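Local coordinates for 450aa long hypothetical fmu protein (Pyrococcus horikoshii, PDB 2YXL) that probably methylates cytosine bases of RNA at carbon 5, with S-adenosyl-L-methionine as methyl donor, at residues A[339-344]-A[362-367]; A[159-164]-A[391-396]; A[426-431]-A[440-445]; A[264-269]-A[373-378]. One frame throughout, in Å; residues are numbered along the deposited sequence.

Contact 1: residues A[339-344]-A[362-367]. With SFG (sinefungin), chain B.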
loop_
_atom_site.group_PDB
_atom_site.type_symbol
_atom_site.label_atom_id
_atom_site.label_comp_id
_atom_site.label_asym_id
_atom_site.label_seq_id
_atom_site.Cartn_x
_atom_site.Cartn_y
_atom_site.Cartn_z
ATOM N N PRO A 339 8.825 9.547 0.740
ATOM C CA PRO A 339 8.827 8.414 -0.176
ATOM C C PRO A 339 9.758 7.350 0.383
ATOM O O PRO A 339 10.842 7.677 0.875
ATOM C CB PRO A 339 9.396 9.006 -1.476
ATOM C CG PRO A 339 10.039 10.292 -1.076
ATOM C CD PRO A 339 9.218 10.793 0.060
ATOM N N CYS A 340 9.329 6.095 0.340
ATOM C CA CYS A 340 10.079 5.023 0.980
ATOM C C CYS A 340 9.875 3.689 0.278
ATOM O O CYS A 340 9.183 3.615 -0.739
ATOM C CB CYS A 340 9.702 4.926 2.463
ATOM S SG CYS A 340 8.005 4.407 2.766
ATOM N N THR A 341 10.485 2.642 0.832
ATOM C CA THR A 341 10.399 1.287 0.280
ATOM C C THR A 341 9.002 0.671 0.373
ATOM O O THR A 341 8.661 -0.208 -0.420
ATOM C CB THR A 341 11.390 0.328 0.976
ATOM O OG1 THR A 341 11.217 0.399 2.400
ATOM C CG2 THR A 341 12.829 0.668 0.597
ATOM N N SER A 342 8.213 1.131 1.344
ATOM C CA SER A 342 6.860 0.609 1.614
ATOM C C SER A 342 6.846 -0.788 2.245
ATOM O O SER A 342 5.807 -1.448 2.263
ATOM C CB SER A 342 5.977 0.646 0.354
ATOM O OG SER A 342 5.387 1.922 0.172
ATOM N N SER A 343 7.991 -1.224 2.770
ATOM C CA SER A 343 8.145 -2.574 3.333
ATOM C C SER A 343 7.138 -2.895 4.440
ATOM O O SER A 343 6.777 -4.054 4.646
ATOM C CB SER A 343 9.566 -2.778 3.853
ATOM O OG SER A 343 9.900 -1.782 4.806
ATOM N N GLY A 344 6.691 -1.863 5.149
ATOM C CA GLY A 344 5.683 -2.027 6.188
ATOM C C GLY A 344 4.284 -2.285 5.658
ATOM O O GLY A 344 3.379 -2.605 6.429
ATOM N N ASN A 362 18.993 1.955 0.223
ATOM C CA ASN A 362 19.934 3.060 0.411
ATOM C C ASN A 362 19.653 4.244 -0.513
ATOM O O ASN A 362 19.904 5.397 -0.153
ATOM C CB ASN A 362 21.376 2.570 0.243
ATOM C CG ASN A 362 21.757 1.493 1.253
ATOM O OD1 ASN A 362 22.643 0.680 0.996
ATOM N ND2 ASN A 362 21.089 1.485 2.407
ATOM N N GLU A 363 19.126 3.940 -1.697
ATOM C CA GLU A 363 18.704 4.946 -2.670
ATOM C C GLU A 363 17.562 5.799 -2.118
ATOM O O GLU A 363 17.571 7.020 -2.266
ATOM C CB GLU A 363 18.278 4.262 -3.968
ATOM C CG GLU A 363 18.170 5.174 -5.180
ATOM C CD GLU A 363 17.849 4.408 -6.451
ATOM O OE1 GLU A 363 18.683 4.427 -7.381
ATOM O OE2 GLU A 363 16.771 3.778 -6.520
ATOM N N MET A 364 16.586 5.145 -1.485
ATOM C CA MET A 364 15.491 5.834 -0.804
ATOM C C MET A 364 15.994 6.590 0.423
ATOM O O MET A 364 15.541 7.703 0.706
ATOM C CB MET A 364 14.395 4.843 -0.395
ATOM C CG MET A 364 13.397 4.481 -1.496
ATOM S SD MET A 364 12.251 5.823 -1.900
ATOM C CE MET A 364 13.021 6.496 -3.379
ATOM N N SER A 365 16.940 5.979 1.138
ATOM C CA SER A 365 17.534 6.575 2.335
ATOM C C SER A 365 18.204 7.926 2.058
ATOM O O SER A 365 18.071 8.855 2.858
ATOM C CB SER A 365 18.527 5.605 2.982
ATOM O OG SER A 365 18.972 6.088 4.238
ATOM N N GLN A 366 18.909 8.029 0.929
ATOM C CA GLN A 366 19.564 9.280 0.528
ATOM C C GLN A 366 18.546 10.364 0.162
ATOM O O GLN A 366 18.736 11.533 0.505
ATOM C CB GLN A 366 20.556 9.051 -0.627
ATOM C CG GLN A 366 21.486 10.244 -0.912
ATOM C CD GLN A 366 22.440 10.015 -2.084
ATOM O OE1 GLN A 366 23.653 10.174 -1.948
ATOM N NE2 GLN A 366 21.891 9.649 -3.239
ATOM N N LEU A 367 17.473 9.972 -0.528
ATOM C CA LEU A 367 16.413 10.911 -0.911
ATOM C C LEU A 367 15.688 11.474 0.309
ATOM O O LEU A 367 15.335 12.655 0.337
ATOM C CB LEU A 367 15.414 10.266 -1.883
ATOM C CG LEU A 367 14.224 11.109 -2.374
ATOM C CD1 LEU A 367 14.666 12.387 -3.100
ATOM C CD2 LEU A 367 13.307 10.286 -3.262
HETATM N N SFG B . 1.824 11.616 2.261
HETATM C CA SFG B . 1.074 10.957 1.177
HETATM C C SFG B . -0.337 10.572 1.669
HETATM O O SFG B . -1.227 10.430 0.803
HETATM O OXT SFG B . -0.504 10.439 2.900
HETATM C CB SFG B . 1.849 9.728 0.664
HETATM C CG SFG B . 3.178 10.144 0.006
HETATM C CD SFG B . 3.944 8.957 -0.600
HETATM N NE SFG B . 4.320 8.035 0.481
HETATM C "C5'" SFG B . 5.247 9.396 -1.304
HETATM C "C4'" SFG B . 5.066 10.528 -2.348
HETATM O "O4'" SFG B . 6.328 11.236 -2.390
HETATM C "C3'" SFG B . 4.826 10.031 -3.785
HETATM O "O3'" SFG B . 3.578 10.560 -4.254
HETATM C "C2'" SFG B . 5.999 10.610 -4.591
HETATM O "O2'" SFG B . 5.565 11.088 -5.871
HETATM C "C1'" SFG B . 6.417 11.788 -3.718
HETATM N N9 SFG B . 7.815 12.262 -3.933
HETATM C C8 SFG B . 8.906 11.503 -4.056
HETATM N N7 SFG B . 9.978 12.279 -4.221
HETATM C C5 SFG B . 9.568 13.544 -4.204
HETATM C C6 SFG B . 10.217 14.771 -4.328
HETATM N N6 SFG B . 11.535 14.830 -4.509
HETATM N N1 SFG B . 9.490 15.901 -4.263
HETATM C C2 SFG B . 8.176 15.856 -4.083
HETATM N N3 SFG B . 7.530 14.702 -3.962
HETATM C C4 SFG B . 8.195 13.535 -4.017
#
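M364 reaches from helix 361-376 to the loop that holds P339, C340 and T341. No hydrogen bond joins the two segments. M364 CG is anti to its own carbonyl carbon (chi1 -83°). SD, placed by a second bend (chi2 -72°), rests against the loop backbone, 3.6 Å from P339 O and 3.7 Å from C340 N. One turn on, L367 CD2 packs 3.9 Å from P339 CG. This is the close part. The same proline carbon lies 3.4 Å from C8 of sinefungin, and L367 CD2 is 4.0 Å from its N7, so both side chains line the ligand pocket. The T341 end is looser: its CG2 stays 4.4 Å from M364 CG, and its hydroxyl bonds to E396. The helix face with E363 and Q366 is exposed to solvent. C340 CB points away from the helix, and its side chain lies beside C390, the predicted nucleophile. D337, which also binds sinefungin, followed closely by P339-C340 fits the Pro-Cys motif IV loop of RNA cytosine-5 methyltransferases.

Contact 2: residues A[159-164]-A[391-396]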
loop_
_atom_site.group_PDB
_atom_site.type_symbol
_atom_site.label_atom_id
_atom_site.label_comp_id
_atom_site.label_asym_id
_atom_site.label_seq_id
_atom_site.Cartn_x
_atom_site.Cartn_y
_atom_site.Cartn_z
ATOM N N SER A 159 14.416 -14.745 0.655
ATOM C CA SER A 159 15.384 -15.024 1.718
ATOM C C SER A 159 16.063 -13.778 2.294
ATOM O O SER A 159 16.290 -13.700 3.503
ATOM C CB SER A 159 16.438 -16.021 1.224
ATOM O OG SER A 159 17.152 -16.582 2.312
ATOM N N TRP A 160 16.378 -12.812 1.429
ATOM C CA TRP A 160 17.025 -11.568 1.857
ATOM C C TRP A 160 16.132 -10.751 2.789
ATOM O O TRP A 160 16.626 -10.132 3.734
ATOM C CB TRP A 160 17.469 -10.723 0.653
ATOM C CG TRP A 160 16.367 -9.920 -0.000
ATOM C CD1 TRP A 160 15.603 -10.296 -1.066
ATOM C CD2 TRP A 160 15.915 -8.609 0.375
ATOM N NE1 TRP A 160 14.702 -9.304 -1.379
ATOM C CE2 TRP A 160 14.872 -8.258 -0.510
ATOM C CE3 TRP A 160 16.291 -7.699 1.376
ATOM C CZ2 TRP A 160 14.197 -7.033 -0.428
ATOM C CZ3 TRP A 160 15.620 -6.482 1.459
ATOM C CH2 TRP A 160 14.584 -6.162 0.561
ATOM N N LEU A 161 14.825 -10.753 2.515
ATOM C CA LEU A 161 13.857 -10.028 3.330
ATOM C C LEU A 161 13.693 -10.714 4.680
ATOM O O LEU A 161 13.729 -10.054 5.720
ATOM C CB LEU A 161 12.499 -9.935 2.626
ATOM C CG LEU A 161 11.671 -8.640 2.702
ATOM C CD1 LEU A 161 10.186 -8.965 2.651
ATOM C CD2 LEU A 161 11.977 -7.765 3.921
ATOM N N ILE A 162 13.522 -12.035 4.652
ATOM C CA ILE A 162 13.420 -12.847 5.867
ATOM C C ILE A 162 14.608 -12.588 6.790
ATOM O O ILE A 162 14.439 -12.400 7.997
ATOM C CB ILE A 162 13.331 -14.357 5.534
ATOM C CG1 ILE A 162 12.048 -14.651 4.746
ATOM C CG2 ILE A 162 13.415 -15.201 6.808
ATOM C CD1 ILE A 162 11.976 -16.050 4.153
ATOM N N GLU A 163 15.804 -12.567 6.204
ATOM C CA GLU A 163 17.034 -12.294 6.936
ATOM C C GLU A 163 17.019 -10.881 7.523
ATOM O O GLU A 163 17.323 -10.686 8.701
ATOM C CB GLU A 163 18.247 -12.486 6.018
ATOM C CG GLU A 163 19.537 -12.874 6.742
ATOM C CD GLU A 163 19.468 -14.257 7.385
ATOM O OE1 GLU A 163 19.949 -14.401 8.532
ATOM O OE2 GLU A 163 18.930 -15.193 6.751
ATOM N N ARG A 164 16.641 -9.909 6.694
ATOM C CA ARG A 164 16.596 -8.501 7.092
ATOM C C ARG A 164 15.569 -8.234 8.198
ATOM O O ARG A 164 15.820 -7.424 9.089
ATOM C CB ARG A 164 16.325 -7.616 5.869
ATOM C CG ARG A 164 16.690 -6.144 6.032
ATOM C CD ARG A 164 18.196 -5.921 6.053
ATOM N NE ARG A 164 18.532 -4.501 5.980
ATOM C CZ ARG A 164 18.885 -3.866 4.865
ATOM N NH1 ARG A 164 18.964 -4.519 3.709
ATOM N NH2 ARG A 164 19.170 -2.571 4.905
ATOM N N SER A 391 7.867 2.231 6.232
ATOM C CA SER A 391 8.927 1.247 6.068
ATOM C C SER A 391 9.332 0.706 7.434
ATOM O O SER A 391 9.225 1.405 8.440
ATOM C CB SER A 391 10.134 1.878 5.371
ATOM O OG SER A 391 11.261 1.019 5.423
ATOM N N ILE A 392 9.801 -0.538 7.461
ATOM C CA ILE A 392 10.232 -1.163 8.710
ATOM C C ILE A 392 11.752 -1.161 8.876
ATOM O O ILE A 392 12.264 -1.560 9.924
ATOM C CB ILE A 392 9.696 -2.607 8.851
ATOM C CG1 ILE A 392 10.107 -3.457 7.645
ATOM C CG2 ILE A 392 8.174 -2.590 9.052
ATOM C CD1 ILE A 392 10.192 -4.946 7.929
ATOM N N PHE A 393 12.461 -0.704 7.847
ATOM C CA PHE A 393 13.920 -0.727 7.843
ATOM C C PHE A 393 14.523 0.411 8.656
ATOM O O PHE A 393 14.096 1.564 8.542
ATOM C CB PHE A 393 14.460 -0.686 6.410
ATOM C CG PHE A 393 14.005 -1.834 5.548
ATOM C CD1 PHE A 393 13.436 -1.594 4.300
ATOM C CD2 PHE A 393 14.145 -3.151 5.979
ATOM C CE1 PHE A 393 13.018 -2.648 3.486
ATOM C CE2 PHE A 393 13.726 -4.212 5.174
ATOM C CZ PHE A 393 13.164 -3.958 3.925
ATOM N N LYS A 394 15.521 0.077 9.469
ATOM C CA LYS A 394 16.234 1.066 10.277
ATOM C C LYS A 394 16.931 2.113 9.410
ATOM O O LYS A 394 17.003 3.280 9.793
ATOM C CB LYS A 394 17.249 0.386 11.202
ATOM C CG LYS A 394 16.624 -0.370 12.367
ATOM C CD LYS A 394 17.643 -1.258 13.060
ATOM C CE LYS A 394 16.979 -2.153 14.094
ATOM N NZ LYS A 394 17.929 -3.156 14.658
ATOM N N GLU A 395 17.423 1.686 8.245
ATOM C CA GLU A 395 18.119 2.566 7.294
ATOM C C GLU A 395 17.307 3.785 6.861
ATOM O O GLU A 395 17.868 4.854 6.623
ATOM C CB GLU A 395 18.559 1.782 6.056
ATOM C CG GLU A 395 19.974 1.210 6.129
ATOM C CD GLU A 395 20.128 0.085 7.147
ATOM O OE1 GLU A 395 21.274 -0.154 7.583
ATOM O OE2 GLU A 395 19.116 -0.560 7.508
ATOM N N GLU A 396 15.992 3.613 6.758
ATOM C CA GLU A 396 15.098 4.685 6.341
ATOM C C GLU A 396 14.552 5.462 7.530
ATOM O O GLU A 396 13.989 6.547 7.369
ATOM C CB GLU A 396 13.937 4.107 5.539
ATOM C CG GLU A 396 14.298 3.692 4.133
ATOM C CD GLU A 396 13.217 2.849 3.500
ATOM O OE1 GLU A 396 12.348 3.421 2.811
ATOM O OE2 GLU A 396 13.225 1.616 3.706
#
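F393 and R164 meet where helix 159-169, in the ferredoxin-like part of the protein, packs on the methyltransferase loop that follows C390. The loop starts with an ST turn: S391 OG accepts the backbone N-H of F393 at 3.2 Å. R164 CG is anti to its backbone N (chi1 -161°) and lies 3.6 Å from F393 CE2. L161 CD2 comes to the edge of the phenyl ring, 4.0 Å from CZ. W160 CH2 touches the same CZ more loosely. R164 faces two acids. NH1 forms a salt bridge with E358. NH2 makes a weak but straight bond to E395 OE2, 3.3 Å long, with the acid at the edge of the guanidinium. The guanidinium and carboxylate planes are nearly perpendicular (82°). Deeper in the loop, both carboxylate oxygens of E396 have donors. Q368 NE2 serves OE1. S391 OG donates to E396 OE2 over 2.7 Å, coming from above the carboxylate plane.

Contact 3: residues A[426-431]-A[440-445]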
loop_
_atom_site.group_PDB
_atom_site.type_symbol
_atom_site.label_atom_id
_atom_site.label_comp_id
_atom_site.label_asym_id
_atom_site.label_seq_id
_atom_site.Cartn_x
_atom_site.Cartn_y
_atom_site.Cartn_z
ATOM N N GLU A 426 15.157 6.088 21.237
ATOM C CA GLU A 426 14.178 6.518 22.236
ATOM C C GLU A 426 13.579 7.887 21.920
ATOM O O GLU A 426 14.303 8.855 21.682
ATOM C CB GLU A 426 14.769 6.496 23.651
ATOM C CG GLU A 426 14.767 5.112 24.297
ATOM C CD GLU A 426 14.652 5.154 25.817
ATOM O OE1 GLU A 426 14.584 4.067 26.432
ATOM O OE2 GLU A 426 14.627 6.261 26.401
ATOM N N GLY A 427 12.250 7.949 21.927
ATOM C CA GLY A 427 11.517 9.157 21.554
ATOM C C GLY A 427 10.790 8.981 20.232
ATOM O O GLY A 427 9.880 9.748 19.906
ATOM N N THR A 428 11.210 7.971 19.467
ATOM C CA THR A 428 10.568 7.629 18.202
ATOM C C THR A 428 9.553 6.509 18.409
ATOM O O THR A 428 9.641 5.746 19.374
ATOM C CB THR A 428 11.591 7.208 17.108
ATOM O OG1 THR A 428 12.246 5.988 17.483
ATOM C CG2 THR A 428 12.626 8.306 16.875
ATOM N N MET A 429 8.601 6.412 17.488
ATOM C CA MET A 429 7.499 5.473 17.621
ATOM C C MET A 429 7.374 4.590 16.388
ATOM O O MET A 429 7.574 5.051 15.264
ATOM C CB MET A 429 6.198 6.237 17.870
ATOM C CG MET A 429 4.999 5.373 18.224
ATOM S SD MET A 429 3.634 6.342 18.889
ATOM C CE MET A 429 3.161 7.336 17.472
ATOM N N ARG A 430 7.053 3.319 16.612
ATOM C CA ARG A 430 6.825 2.369 15.528
ATOM C C ARG A 430 5.495 1.632 15.679
ATOM O O ARG A 430 5.104 1.256 16.789
ATOM C CB ARG A 430 7.967 1.355 15.441
ATOM C CG ARG A 430 9.206 1.858 14.725
ATOM C CD ARG A 430 10.252 0.761 14.648
ATOM N NE ARG A 430 11.351 1.103 13.750
ATOM C CZ ARG A 430 11.569 0.541 12.563
ATOM N NH1 ARG A 430 10.759 -0.409 12.106
ATOM N NH2 ARG A 430 12.607 0.924 11.829
ATOM N N ALA A 431 4.808 1.449 14.555
ATOM C CA ALA A 431 3.643 0.577 14.476
ATOM C C ALA A 431 4.049 -0.704 13.763
ATOM O O ALA A 431 4.893 -0.685 12.859
ATOM C CB ALA A 431 2.507 1.262 13.733
ATOM N N GLY A 440 3.109 -1.418 8.993
ATOM C CA GLY A 440 4.384 -1.042 9.611
ATOM C C GLY A 440 4.650 0.432 9.364
ATOM O O GLY A 440 4.552 0.904 8.232
ATOM N N PHE A 441 4.975 1.166 10.421
ATOM C CA PHE A 441 5.082 2.618 10.328
ATOM C C PHE A 441 6.136 3.167 11.284
ATOM O O PHE A 441 6.479 2.523 12.280
ATOM C CB PHE A 441 3.724 3.249 10.635
ATOM C CG PHE A 441 3.394 4.443 9.787
ATOM C CD1 PHE A 441 3.553 5.731 10.286
ATOM C CD2 PHE A 441 2.902 4.281 8.498
ATOM C CE1 PHE A 441 3.233 6.842 9.513
ATOM C CE2 PHE A 441 2.579 5.385 7.711
ATOM C CZ PHE A 441 2.748 6.670 8.222
ATOM N N PHE A 442 6.644 4.357 10.971
ATOM C CA PHE A 442 7.658 5.007 11.792
ATOM C C PHE A 442 7.337 6.480 11.980
ATOM O O PHE A 442 6.889 7.147 11.049
ATOM C CB PHE A 442 9.039 4.837 11.162
ATOM C CG PHE A 442 10.152 5.471 11.954
ATOM C CD1 PHE A 442 10.634 4.864 13.112
ATOM C CD2 PHE A 442 10.722 6.670 11.536
ATOM C CE1 PHE A 442 11.659 5.440 13.840
ATOM C CE2 PHE A 442 11.752 7.256 12.258
ATOM C CZ PHE A 442 12.219 6.640 13.415
ATOM N N TYR A 443 7.572 6.970 13.197
ATOM C CA TYR A 443 7.291 8.355 13.570
ATOM C C TYR A 443 8.507 8.984 14.245
ATOM O O TYR A 443 9.108 8.384 15.144
ATOM C CB TYR A 443 6.107 8.429 14.546
ATOM C CG TYR A 443 4.859 7.690 14.121
ATOM C CD1 TYR A 443 4.762 6.308 14.271
ATOM C CD2 TYR A 443 3.762 8.379 13.599
ATOM C CE1 TYR A 443 3.622 5.626 13.893
ATOM C CE2 TYR A 443 2.610 7.704 13.218
ATOM C CZ TYR A 443 2.549 6.327 13.370
ATOM O OH TYR A 443 1.424 5.636 12.996
ATOM N N ALA A 444 8.857 10.196 13.820
ATOM C CA ALA A 444 9.893 10.979 14.486
ATOM C C ALA A 444 9.478 12.440 14.547
ATOM O O ALA A 444 9.414 13.116 13.518
ATOM C CB ALA A 444 11.217 10.831 13.776
ATOM N N LEU A 445 9.179 12.913 15.754
ATOM C CA LEU A 445 8.770 14.296 15.956
ATOM C C LEU A 445 9.956 15.142 16.414
ATOM O O LEU A 445 10.667 14.790 17.358
ATOM C CB LEU A 445 7.596 14.394 16.942
ATOM C CG LEU A 445 6.869 15.742 17.066
ATOM C CD1 LEU A 445 6.181 16.147 15.760
ATOM C CD2 LEU A 445 5.864 15.714 18.212
HETATM O O HOH W 1 7.790 -0.141 12.358
#
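Strands 429-431 and 441-445 run antiparallel at 164°, with their axes 4.7 Å apart at the closest point. M429 with Y443 and A431 with F441 are hydrogen-bonded pairs, with two bonds each. R430 with F442 is the non-hydrogen-bonded pair between them. Y443 N to M429 O is the shortest of the four bonds, at 2.8 Å. M429, A431, F441 and Y443 share one face of the sheet. There the M429 chain bends at its last torsion (chi3 66°), which sets CE over one face of the Y443 ring, 3.8 Å from its centre. This is a CH-pi contact. The sulfur stands obliquely to the same ring, as in a Met-aromatic pair. F441 CD1 lies over the opposite face, toward its rim, and Y443 OH bonds to A247 O. A431 CB meets F441 CB at 3.9 Å. On the other face, R430 CG lies at the edge of the F442 ring, 3.7 Å from CD1. From earlier in the chain, T428 CB touches F442 CE1, also at 3.7 Å. The R430 guanidinium pairs with E398 and bonds to I392 O; a water links its NH1, weakly, to F441 O. F441 also packs by C390, the predicted nucleophile, and K273 of the predicted S-adenosyl-L-methionine site. Strand 441-447 runs antiparallel beside strand 383-389, as the reversed strand does in the sheet of class I methyltransferases.

Contact 4: residues A[264-269]-A[373-378]. With SFG (sinefungin), chain B.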
loop_
_atom_site.group_PDB
_atom_site.type_symbol
_atom_site.label_atom_id
_atom_site.label_comp_id
_atom_site.label_asym_id
_atom_site.label_seq_id
_atom_site.Cartn_x
_atom_site.Cartn_y
_atom_site.Cartn_z
ATOM N N VAL A 264 3.331 22.730 5.979
ATOM C CA VAL A 264 3.870 22.155 4.748
ATOM C C VAL A 264 3.778 20.628 4.776
ATOM O O VAL A 264 4.170 19.991 5.753
ATOM C CB VAL A 264 5.336 22.595 4.506
ATOM C CG1 VAL A 264 5.931 21.871 3.304
ATOM C CG2 VAL A 264 5.417 24.101 4.310
ATOM N N ASP A 265 3.227 20.059 3.704
ATOM C CA ASP A 265 3.260 18.617 3.471
ATOM C C ASP A 265 4.222 18.387 2.311
ATOM O O ASP A 265 3.870 18.591 1.147
ATOM C CB ASP A 265 1.860 18.084 3.144
ATOM C CG ASP A 265 1.766 16.559 3.226
ATOM O OD1 ASP A 265 2.743 15.854 2.885
ATOM O OD2 ASP A 265 0.692 16.062 3.626
ATOM N N LEU A 266 5.439 17.968 2.643
ATOM C CA LEU A 266 6.557 17.981 1.695
ATOM C C LEU A 266 6.473 16.893 0.620
ATOM O O LEU A 266 6.991 17.067 -0.483
ATOM C CB LEU A 266 7.885 17.916 2.455
ATOM C CG LEU A 266 9.107 18.644 1.891
ATOM C CD1 LEU A 266 8.805 20.089 1.480
ATOM C CD2 LEU A 266 10.235 18.604 2.906
ATOM N N ALA A 267 5.824 15.779 0.950
ATOM C CA ALA A 267 5.478 14.741 -0.023
ATOM C C ALA A 267 4.025 14.346 0.241
ATOM O O ALA A 267 3.736 13.564 1.150
ATOM C CB ALA A 267 6.409 13.548 0.107
ATOM N N ALA A 268 3.118 14.896 -0.566
ATOM C CA ALA A 268 1.703 14.999 -0.195
ATOM C C ALA A 268 0.724 14.053 -0.891
ATOM O O ALA A 268 -0.200 13.552 -0.252
ATOM C CB ALA A 268 1.232 16.442 -0.345
ATOM N N ALA A 269 0.915 13.831 -2.190
ATOM C CA ALA A 269 -0.031 13.050 -2.995
ATOM C C ALA A 269 -0.020 11.555 -2.641
ATOM O O ALA A 269 1.035 11.013 -2.303
ATOM C CB ALA A 269 0.241 13.259 -4.477
ATOM N N GLU A 373 16.732 17.566 5.030
ATOM C CA GLU A 373 17.505 18.807 5.078
ATOM C C GLU A 373 16.688 19.973 4.522
ATOM O O GLU A 373 16.786 21.100 5.014
ATOM C CB GLU A 373 18.824 18.666 4.304
ATOM C CG GLU A 373 19.825 19.796 4.560
ATOM C CD GLU A 373 20.966 19.839 3.552
ATOM O OE1 GLU A 373 21.299 18.788 2.962
ATOM O OE2 GLU A 373 21.541 20.935 3.356
ATOM N N SER A 374 15.889 19.690 3.495
ATOM C CA SER A 374 14.970 20.672 2.928
ATOM C C SER A 374 13.851 21.013 3.918
ATOM O O SER A 374 13.409 22.163 3.988
ATOM C CB SER A 374 14.386 20.161 1.607
ATOM O OG SER A 374 13.631 21.215 0.928
ATOM N N ALA A 375 13.410 20.014 4.683
ATOM C CA ALA A 375 12.388 20.203 5.714
ATOM C C ALA A 375 12.904 21.069 6.861
ATOM O O ALA A 375 12.229 22.009 7.284
ATOM C CB ALA A 375 11.892 18.854 6.243
ATOM N N ALA A 376 14.107 20.749 7.342
ATOM C CA ALA A 376 14.737 21.459 8.459
ATOM C C ALA A 376 14.724 22.965 8.267
ATOM O O ALA A 376 14.376 23.714 9.182
ATOM C CB ALA A 376 16.164 20.976 8.656
ATOM N N ARG A 377 15.093 23.396 7.064
ATOM C CA ARG A 377 15.244 24.814 6.750
ATOM C C ARG A 377 13.905 25.540 6.565
ATOM O O ARG A 377 13.869 26.770 6.513
ATOM C CB ARG A 377 16.154 24.985 5.527
ATOM C CG ARG A 377 17.623 24.664 5.808
ATOM C CD ARG A 377 18.391 24.215 4.566
ATOM N NE ARG A 377 18.602 25.295 3.600
ATOM C CZ ARG A 377 18.270 25.234 2.312
ATOM N NH1 ARG A 377 17.717 24.136 1.807
ATOM N NH2 ARG A 377 18.502 26.272 1.520
ATOM N N LEU A 378 12.815 24.777 6.481
ATOM C CA LEU A 378 11.466 25.342 6.367
ATOM C C LEU A 378 10.832 25.652 7.725
ATOM O O LEU A 378 9.931 26.490 7.822
ATOM C CB LEU A 378 10.547 24.414 5.567
ATOM C CG LEU A 378 10.755 24.256 4.059
ATOM C CD1 LEU A 378 9.922 23.093 3.553
ATOM C CD2 LEU A 378 10.404 25.524 3.300
HETATM N N SFG B . 1.824 11.616 2.261
HETATM C CA SFG B . 1.074 10.957 1.177
HETATM C C SFG B . -0.337 10.572 1.669
HETATM O O SFG B . -1.227 10.430 0.803
HETATM O OXT SFG B . -0.504 10.439 2.900
HETATM C CB SFG B . 1.849 9.728 0.664
HETATM C CG SFG B . 3.178 10.144 0.006
HETATM C CD SFG B . 3.944 8.957 -0.600
HETATM N NE SFG B . 4.320 8.035 0.481
HETATM C "C5'" SFG B . 5.247 9.396 -1.304
HETATM C "C4'" SFG B . 5.066 10.528 -2.348
HETATM O "O4'" SFG B . 6.328 11.236 -2.390
HETATM C "C3'" SFG B . 4.826 10.031 -3.785
HETATM O "O3'" SFG B . 3.578 10.560 -4.254
HETATM C "C2'" SFG B . 5.999 10.610 -4.591
HETATM O "O2'" SFG B . 5.565 11.088 -5.871
HETATM C "C1'" SFG B . 6.417 11.788 -3.718
HETATM N N9 SFG B . 7.815 12.262 -3.933
HETATM C C8 SFG B . 8.906 11.503 -4.056
HETATM N N7 SFG B . 9.978 12.279 -4.221
HETATM C C5 SFG B . 9.568 13.544 -4.204
HETATM C C6 SFG B . 10.217 14.771 -4.328
HETATM N N6 SFG B . 11.535 14.830 -4.509
HETATM N N1 SFG B . 9.490 15.901 -4.263
HETATM C C2 SFG B . 8.176 15.856 -4.083
HETATM N N3 SFG B . 7.530 14.702 -3.962
HETATM C C4 SFG B . 8.195 13.535 -4.017
#
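L266 and V264 pack against A375 and L378, where helix 361-376 packs on the parallel part of the sheet in the Rossmann-like methyltransferase fold. The contact is buried and apolar, and no hydrogen bond crosses it. L266 is the main bump. Its two methyls part to different partners. CD2 presses on the small side chain of A375, 3.7 Å from CB, and also lies 3.9 Å from A375 CA. The short alanine lets the leucine tip come close to the helix backbone. CD1 turns to the methyl of L378, with L266 CD1 and L378 CD1 3.8 Å apart. L378 reaches back from the end of the helix. Its CD1 is anti to its CA (chi2 169°) and fits the notch between V264 CG1 and L266 CD1. V264 CG1, anti to its backbone N (chi1 174°), touches it more loosely at 4.2 Å. The V264 and L378 side chains cross at about a right angle. S374 only brushes L266, and its hydroxyl bonds to A319 O. F290 and L336 of the two neighbouring strands also touch L266. Past the strand, the chain turns from this core to the ligand. A267 CB lies 3.4 Å from sinefungin O4', and A269 O is 3.2 Å from its O3'. The sinefungin amino nitrogen N donates to A267 O over 2.9 Å.

In the fold
Going from the N terminus, 159-164 opens the longest loop, which contact 2 closes at 391-396. Within it, 264-269 starts a second loop, closed by contact 4 at 373-378. Contact 1 nests inside that one, joining 339-344 to 362-367. None of these loops cross. Contact 3 follows in series, pairing 426-431 with 440-445 across a short connection that holds helix 433-436. Contacts 1 and 4 share helix 361-376 and both touch sinefungin. S365 OG to E395 O joins contact 1 to contact 2, and G344 O to G440 N joins contact 1 to contact 3. Contacts 2 and 3 meet through the R430 guanidinium. Contact 2 alone brings in the ferredoxin-like part; the others lie within the methyltransferase part.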